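Local coordinates for protein copper induced nitroreductase D (Lactococcus lactis, PDB 2WQF) that binds flavin mononucleotide, is induced by copper and probably acts as a nitroreductase in the defence against oxidative stress, at residues E103-V108 / S170-G175. Sequence-based numbering, arbitrary orientation.
Sequences EDQAVV and SWKLRG
Asp104 and Ser170 meet through their side chains where strand 97-104, paired antiparallel with strand 171-182, passes into helix 105-114. Ser170 OG donates to Asp104 OD1 at 2.9 Å, approaching from above the carboxylate plane, while Ala106 N reaches the same oxygen from the opposite face with a bent N-H...O angle of 137°. With CG anti to its own backbone N and so beside the carbonyl carbon (chi1 -170°), Asp104 leans forward over the start of the helix, where OD1 meets Ala106 N. OD2 forms a salt bridge with Arg47 of strand 46-52, and a water bound to Trp171 NE1 at 2.9 Å donates only weakly to it. An alanine in place of Asp104 would probably leave Ala106 N without its cap, Ser170 OG without its acceptor and the Arg47 charge without its mate.

The backbones are joined by three bonds. Glu103 N donates to Lys172 O at 2.9 Å and Lys172 N returns a bond to Glu103 O at 3.0 Å, which makes these two the hydrogen-bonded pair. Glu103 O also accepts Gln105 NE2 at 3.0 Å, from the other face of its carbonyl plane. Gln105 N donates to Ser170 O at 2.8 Å, nearly straight at 166°, extending the pairing one residue past the strand. The bent Gln105 chain lays its amide against Lys172 CB and CD. Glu103 OE1 is hydrogen-bonded to Thr45 OG1 and Ser126 OG, and Arg174 NH2 forms a salt bridge with Glu127 OE1.

Further along, the backbones of Arg174 and Gly175 both hydrogen-bond to Phe101, two residues against one, a classic beta bulge; the whole is an N-capped strand-to-helix junction in the antiparallel sheet of the nitroreductase fold.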
loop_
_atom_site.group_PDB
_atom_site.type_symbol
_atom_site.label_atom_id
_atom_site.label_comp_id
_atom_site.label_asym_id
_atom_site.label_seq_id
_atom_site.Cartn_x
_atom_site.Cartn_y
_atom_site.Cartn_z
ATOM N N GLU A 103 -1.342 -1.608 -12.982
ATOM C CA GLU A 103 -0.988 -2.966 -12.584
ATOM C C GLU A 103 -1.040 -3.833 -13.836
ATOM O O GLU A 103 -2.037 -3.809 -14.585
ATOM C CB GLU A 103 -1.958 -3.498 -11.529
ATOM C CG GLU A 103 -1.734 -2.869 -10.153
ATOM C CD GLU A 103 -0.392 -3.303 -9.550
ATOM O OE1 GLU A 103 -0.132 -4.529 -9.532
ATOM O OE2 GLU A 103 0.410 -2.422 -9.113
ATOM N N ASP A 104 0.010 -4.606 -14.067
ATOM C CA ASP A 104 0.105 -5.433 -15.262
ATOM C C ASP A 104 -0.728 -6.726 -15.123
ATOM O O ASP A 104 -0.361 -7.678 -14.426
ATOM C CB ASP A 104 1.570 -5.742 -15.544
ATOM C CG ASP A 104 1.775 -6.399 -16.895
ATOM O OD1 ASP A 104 0.822 -6.977 -17.450
ATOM O OD2 ASP A 104 2.899 -6.347 -17.396
ATOM N N GLN A 105 -1.864 -6.728 -15.813
ATOM C CA GLN A 105 -2.799 -7.844 -15.745
ATOM C C GLN A 105 -2.268 -9.117 -16.400
ATOM O O GLN A 105 -2.729 -10.214 -16.084
ATOM C CB GLN A 105 -4.128 -7.446 -16.397
ATOM C CG GLN A 105 -4.773 -6.226 -15.726
ATOM C CD GLN A 105 -4.932 -6.418 -14.232
ATOM O OE1 GLN A 105 -5.696 -7.277 -13.776
ATOM N NE2 GLN A 105 -4.213 -5.620 -13.459
ATOM N N ALA A 106 -1.312 -8.976 -17.311
ATOM C CA ALA A 106 -0.730 -10.155 -17.943
ATOM C C ALA A 106 0.082 -10.974 -16.931
ATOM O O ALA A 106 0.065 -12.211 -16.922
ATOM C CB ALA A 106 0.127 -9.753 -19.141
ATOM N N VAL A 107 0.789 -10.278 -16.056
ATOM C CA VAL A 107 1.523 -10.935 -14.980
ATOM C C VAL A 107 0.556 -11.550 -13.962
ATOM O O VAL A 107 0.727 -12.688 -13.541
ATOM C CB VAL A 107 2.486 -9.946 -14.283
ATOM C CG1 VAL A 107 3.153 -10.596 -13.082
ATOM C CG2 VAL A 107 3.554 -9.477 -15.267
ATOM N N VAL A 108 -0.467 -10.792 -13.561
ATOM C CA VAL A 108 -1.458 -11.326 -12.640
ATOM C C VAL A 108 -2.035 -12.627 -13.184
ATOM O O VAL A 108 -2.097 -13.629 -12.486
ATOM C CB VAL A 108 -2.584 -10.302 -12.344
ATOM C CG1 VAL A 108 -3.671 -10.925 -11.479
ATOM C CG2 VAL A 108 -2.011 -9.063 -11.676
ATOM N N SER A 170 -2.381 -4.632 -21.406
ATOM C CA SER A 170 -2.376 -5.316 -20.119
ATOM C C SER A 170 -2.175 -4.370 -18.931
ATOM O O SER A 170 -2.366 -4.767 -17.787
ATOM C CB SER A 170 -1.289 -6.406 -20.098
ATOM O OG SER A 170 0.012 -5.853 -20.012
ATOM N N TRP A 171 -1.760 -3.128 -19.192
ATOM C CA TRP A 171 -1.610 -2.140 -18.131
ATOM C C TRP A 171 -2.963 -1.568 -17.687
ATOM O O TRP A 171 -3.627 -0.865 -18.442
ATOM C CB TRP A 171 -0.701 -0.994 -18.565
ATOM C CG TRP A 171 0.763 -1.336 -18.707
ATOM C CD1 TRP A 171 1.316 -2.569 -18.948
ATOM C CD2 TRP A 171 1.857 -0.410 -18.670
ATOM N NE1 TRP A 171 2.689 -2.459 -19.048
ATOM C CE2 TRP A 171 3.040 -1.146 -18.880
ATOM C CE3 TRP A 171 1.951 0.966 -18.446
ATOM C CZ2 TRP A 171 4.288 -0.548 -18.880
ATOM C CZ3 TRP A 171 3.194 1.559 -18.461
ATOM C CH2 TRP A 171 4.348 0.803 -18.674
ATOM N N LYS A 172 -3.365 -1.889 -16.461
ATOM C CA LYS A 172 -4.655 -1.461 -15.924
ATOM C C LYS A 172 -4.439 -0.269 -15.011
ATOM O O LYS A 172 -3.800 -0.389 -13.974
ATOM C CB LYS A 172 -5.324 -2.591 -15.168
ATOM C CG LYS A 172 -6.678 -2.233 -14.592
ATOM C CD LYS A 172 -7.221 -3.374 -13.753
ATOM C CE LYS A 172 -8.608 -3.065 -13.193
ATOM N NZ LYS A 172 -9.111 -4.170 -12.314
ATOM N N LEU A 173 -4.950 0.887 -15.422
ATOM C CA LEU A 173 -4.724 2.129 -14.691
ATOM C C LEU A 173 -5.398 2.078 -13.331
ATOM O O LEU A 173 -6.574 1.734 -13.240
ATOM C CB LEU A 173 -5.273 3.312 -15.518
ATOM C CG LEU A 173 -5.034 4.707 -14.923
ATOM C CD1 LEU A 173 -3.562 4.999 -14.661
ATOM C CD2 LEU A 173 -5.604 5.748 -15.904
ATOM N N ARG A 174 -4.671 2.453 -12.281
ATOM C CA ARG A 174 -5.204 2.449 -10.912
ATOM C C ARG A 174 -5.268 3.806 -10.203
ATOM O O ARG A 174 -6.076 3.994 -9.298
ATOM C CB ARG A 174 -4.389 1.519 -10.013
ATOM C CG ARG A 174 -4.147 0.142 -10.551
ATOM C CD ARG A 174 -5.391 -0.545 -11.039
ATOM N NE ARG A 174 -6.421 -0.759 -10.027
ATOM C CZ ARG A 174 -7.718 -0.448 -10.169
ATOM N NH1 ARG A 174 -8.161 0.241 -11.220
ATOM N NH2 ARG A 174 -8.596 -0.792 -9.242
ATOM N N GLY A 175 -4.447 4.759 -10.587
ATOM C CA GLY A 175 -4.330 5.994 -9.833
ATOM C C GLY A 175 -3.430 6.975 -10.572
ATOM O O GLY A 175 -2.603 6.567 -11.387
HETATM O O HOH W 1 4.971 -4.318 -19.155
#